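Local coordinates for protein peptidoglycan N-acetylglucosamine deacetylase (Agathobacter rectalis, PDB 5JMU) that probably hydrolyses carbon-nitrogen bonds other than peptide bonds, as a zinc-binding peptidoglycan N-acetylglucosamine deacetylase of which this is the catalytic domain, at residues A[52-56]-A[77-81]; A[30-35]-A[59-63]. One frame throughout, in Å; residues are numbered along the deposited sequence.

How the contacts relate
Both contacts belong to the catalytic domain of a NodB-type polysaccharide deacetylase, at the rim where strands of its parallel sheet give way to loops around the zinc site. Their centres lie 12 Å apart, and their segments alternate along the chain: 30-35, 52-56, 59-63, 77-81. Contact 1 supplies the zinc ligand His80; contact 2 lies farther out, the side chain of Pro30 being about 11 Å from the metal. The two meet where Asn54 OD1 probably accepts a hydrogen bond from Gln60 NE2 at 2.9 Å. Pro30 also packs on contact 1, its CD 3.7 Å from Thr53 O and 4.1 Å from Val52 CB, and its O 3.5 Å from His56 CB.

Contact 1: residues A[52-56]-A[77-81]; sequences VTNTH and SASHK. With ZN (zinc ion), chain C.
The zinc site of this NodB-type deacetylase includes His80, carried on the turn 77-81 beside the end of strand 49-53. Asp28, His76 and three waters complete six-fold coordination, with His80 NE2 2.2 Å from ZN. Parallel strands 49-53 and 72-77 run out here: Ser77 N donates to Val52 O (3.2 Å), and Asn54 N to Ala78 O (3.0 Å). Thr53 and Ala78 have the nearest CA atoms, 4.6 Å apart; Thr53 CA makes a CA-H...O contact with Ser77 O at 2.9 Å. His80 is left-handed (phi 51°, psi 37°) with chi1 t and chi2 near -90°; Thr53 CG2 lies 3.9 Å from its CD2. Hydroxyl residues suit these bends by accepting from amides two or three residues on: Ser77 OG from His80 N (2.8 Å, an ST motif), Ser79 OG from Lys81 N (3.2 Å) and Thr53 OG1 from Thr55 N (3.1 Å), both ST turns. Thr53 OG1 also hydrogen-bonds Asp28 O. Asp95 of helix 89-107 bonds Ser77 OG, Val52 packs on that helix's Met99 and Ile103, and Lys81 occupies the N-cap position of helix 82-85.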
# COMPACT_ATOMS: atom_id res chain seq x y z
N VAL A 52 6.09 -0.09 -2.11
CA VAL A 52 7.28 0.72 -2.42
C VAL A 52 7.60 0.88 -3.92
O VAL A 52 7.09 0.12 -4.78
CB VAL A 52 8.53 0.15 -1.67
CG1 VAL A 52 8.29 0.23 -0.14
CG2 VAL A 52 8.83 -1.28 -2.08
N THR A 53 8.42 1.90 -4.21
CA THR A 53 8.83 2.21 -5.55
C THR A 53 10.33 2.44 -5.52
O THR A 53 10.91 2.52 -4.43
CB THR A 53 8.22 3.53 -6.09
OG1 THR A 53 8.80 4.64 -5.39
CG2 THR A 53 6.71 3.55 -5.97
N ASN A 54 10.92 2.63 -6.69
CA ASN A 54 12.29 3.07 -6.75
C ASN A 54 12.40 4.50 -7.30
O ASN A 54 13.38 4.86 -7.97
CB ASN A 54 13.12 2.11 -7.59
CG ASN A 54 14.59 2.22 -7.28
OD1 ASN A 54 14.98 2.39 -6.11
ND2 ASN A 54 15.40 2.13 -8.29
N THR A 55 11.37 5.31 -7.00
CA THR A 55 11.35 6.69 -7.49
C THR A 55 12.44 7.56 -6.85
O THR A 55 12.93 8.52 -7.46
CB THR A 55 9.97 7.31 -7.21
OG1 THR A 55 9.00 6.62 -8.01
CG2 THR A 55 9.95 8.78 -7.62
N HIS A 56 12.81 7.22 -5.62
CA HIS A 56 13.77 8.02 -4.85
C HIS A 56 14.87 7.11 -4.38
O HIS A 56 14.91 6.76 -3.19
CB HIS A 56 13.08 8.69 -3.66
CG HIS A 56 11.99 9.62 -4.07
ND1 HIS A 56 10.65 9.31 -3.93
CD2 HIS A 56 12.03 10.84 -4.67
CE1 HIS A 56 9.92 10.30 -4.40
NE2 HIS A 56 10.73 11.24 -4.85
N SER A 77 5.59 -0.21 -7.59
CA SER A 77 6.15 -0.19 -8.95
C SER A 77 7.58 0.33 -8.90
O SER A 77 7.87 1.23 -8.14
CB SER A 77 5.30 0.71 -9.86
OG SER A 77 5.99 0.96 -11.08
N ALA A 78 8.48 -0.23 -9.70
CA ALA A 78 9.83 0.33 -9.68
C ALA A 78 9.84 1.74 -10.24
O ALA A 78 10.38 2.66 -9.62
CB ALA A 78 10.83 -0.60 -10.47
N SER A 79 9.28 1.92 -11.44
CA SER A 79 9.31 3.21 -12.09
C SER A 79 8.17 4.15 -11.73
O SER A 79 8.33 5.37 -11.84
CB SER A 79 9.31 3.06 -13.62
OG SER A 79 8.05 2.56 -14.04
N HIS A 80 7.03 3.55 -11.36
CA HIS A 80 5.79 4.28 -11.13
C HIS A 80 5.47 5.18 -12.32
O HIS A 80 4.97 6.30 -12.15
CB HIS A 80 5.87 5.10 -9.83
CG HIS A 80 4.54 5.44 -9.24
ND1 HIS A 80 3.85 6.59 -9.57
CD2 HIS A 80 3.80 4.81 -8.30
CE1 HIS A 80 2.72 6.64 -8.87
NE2 HIS A 80 2.67 5.58 -8.09
N LYS A 81 5.77 4.71 -13.53
CA LYS A 81 5.41 5.44 -14.72
C LYS A 81 4.28 4.71 -15.43
O LYS A 81 4.48 3.62 -16.00
CB LYS A 81 6.61 5.60 -15.66
CG LYS A 81 7.68 6.55 -15.14
CD LYS A 81 8.86 6.57 -16.09
CE LYS A 81 10.09 7.21 -15.47
NZ LYS A 81 11.34 6.75 -16.15
ZN ZN C . 1.31 5.43 -6.40
O HOH W 1 -0.12 5.47 -4.92
O HOH W 2 0.84 7.48 -6.60
O HOH W 3 -0.33 5.05 -7.78

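Contact 2: residues A[30-35]-A[59-63]; sequences PGKYTQ and YQNMI
Met62, Pro30 and Tyr59 carry most of this apolar contact between the turn leading into helix 34-43 and the start of helix 61-68. Pro30, preceded by a cis peptide bond, presents a rigid, compact ring: its CB lies 3.6 Å from Met62 CB and its CG 3.9 Å from Ile63 CG1 and 3.2 Å from Tyr59 O. Gly31 and Tyr59 have the nearest CA atoms, 5.4 Å apart. Tyr59 (chi1 m, chi2 -82°) lays its flat ring against the backbone, in a CH-pi contact with Lys32 CA 3.8 Å from the ring centroid; Gly31 C approaches Tyr59 CG to 3.6 Å. In this NodB-type domain the packing joins the N-terminal ends of two successive helices and their lead-in turns; strand 49-53 of the parallel sheet lies between them in the chain. A type I turn, Gly31 to Thr34, enters the first helix, with Thr34 N bonded to Gly31 O (3.2 Å) and Gly31 N to Thr34 OG1 (3.0 Å), which Asp187 also binds. Met62, a long apolar selenomethionine (chi1 and chi2 m), points toward the turn, its CB 4.2 Å from Thr34 CG2.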
# COMPACT_ATOMS: atom_id res chain seq x y z
N PRO A 30 10.13 4.46 -0.67
CA PRO A 30 10.57 5.35 0.41
C PRO A 30 11.04 6.71 -0.10
O PRO A 30 11.33 6.89 -1.26
CB PRO A 30 11.72 4.57 1.06
CG PRO A 30 12.26 3.71 -0.06
CD PRO A 30 11.01 3.27 -0.82
N GLY A 31 11.08 7.67 0.81
CA GLY A 31 11.56 9.01 0.50
C GLY A 31 12.04 9.66 1.79
O GLY A 31 12.24 9.00 2.82
N LYS A 32 12.21 10.98 1.75
CA LYS A 32 12.89 11.71 2.82
C LYS A 32 12.12 11.72 4.13
O LYS A 32 12.73 11.98 5.16
CB LYS A 32 13.21 13.15 2.38
CG LYS A 32 12.01 14.00 2.16
CD LYS A 32 12.44 15.41 1.72
CE LYS A 32 13.20 16.14 2.80
NZ LYS A 32 13.49 17.57 2.39
N TYR A 33 10.80 11.47 4.09
CA TYR A 33 9.99 11.49 5.30
C TYR A 33 9.77 10.13 5.92
O TYR A 33 9.16 10.03 6.99
CB TYR A 33 8.61 12.15 5.02
CG TYR A 33 8.80 13.50 4.31
CD1 TYR A 33 9.43 14.54 4.94
CD2 TYR A 33 8.38 13.69 2.98
CE1 TYR A 33 9.64 15.74 4.31
CE2 TYR A 33 8.58 14.87 2.34
CZ TYR A 33 9.20 15.89 3.00
OH TYR A 33 9.42 17.09 2.37
N THR A 34 10.22 9.07 5.24
CA THR A 34 9.96 7.72 5.69
C THR A 34 10.61 7.39 7.03
O THR A 34 9.97 6.75 7.86
CB THR A 34 10.41 6.71 4.59
OG1 THR A 34 9.66 7.04 3.40
CG2 THR A 34 10.12 5.23 5.03
N GLN A 35 11.87 7.79 7.24
CA GLN A 35 12.51 7.51 8.51
C GLN A 35 11.68 8.07 9.69
O GLN A 35 11.45 7.40 10.69
CB GLN A 35 13.93 8.10 8.54
CG GLN A 35 14.64 7.94 9.88
CD GLN A 35 14.87 6.51 10.24
OE1 GLN A 35 14.27 5.99 11.20
NE2 GLN A 35 15.73 5.84 9.49
N TYR A 59 16.90 6.87 -1.02
CA TYR A 59 16.31 6.36 0.24
C TYR A 59 16.06 4.87 0.16
O TYR A 59 15.28 4.30 0.95
CB TYR A 59 15.01 7.14 0.56
CG TYR A 59 15.37 8.55 0.86
CD1 TYR A 59 15.81 8.91 2.12
CD2 TYR A 59 15.34 9.53 -0.12
CE1 TYR A 59 16.19 10.20 2.40
CE2 TYR A 59 15.72 10.82 0.15
CZ TYR A 59 16.13 11.15 1.41
OH TYR A 59 16.53 12.43 1.69
N GLN A 60 16.71 4.19 -0.78
CA GLN A 60 16.40 2.77 -1.01
C GLN A 60 16.67 1.87 0.22
O GLN A 60 15.95 0.88 0.44
CB GLN A 60 17.18 2.27 -2.21
CG GLN A 60 16.57 1.06 -2.88
CD GLN A 60 17.51 0.47 -3.93
OE1 GLN A 60 18.41 -0.28 -3.61
NE2 GLN A 60 17.32 0.85 -5.20
N ASN A 61 17.67 2.24 1.03
CA ASN A 61 17.94 1.47 2.24
C ASN A 61 16.82 1.52 3.26
O ASN A 61 16.79 0.69 4.18
CB ASN A 61 19.23 1.96 2.88
CG ASN A 61 19.12 3.42 3.30
OD1 ASN A 61 18.68 4.26 2.50
ND2 ASN A 61 19.50 3.73 4.56
N MSE A 62 15.87 2.46 3.10
CA MSE A 62 14.70 2.44 4.00
C MSE A 62 13.83 1.22 3.82
O MSE A 62 13.08 0.86 4.73
CB MSE A 62 13.84 3.68 3.84
CG MSE A 62 14.47 4.96 4.35
SE MSE A 62 14.88 4.91 6.27
CE MSE A 62 16.65 4.26 6.20
N ILE A 63 13.94 0.56 2.66
CA ILE A 63 13.19 -0.67 2.46
C ILE A 63 13.72 -1.75 3.43
O ILE A 63 12.94 -2.48 4.06
CB ILE A 63 13.30 -1.15 1.02
CG1 ILE A 63 12.59 -0.14 0.12
CG2 ILE A 63 12.76 -2.60 0.84
CD1 ILE A 63 12.85 -0.39 -1.40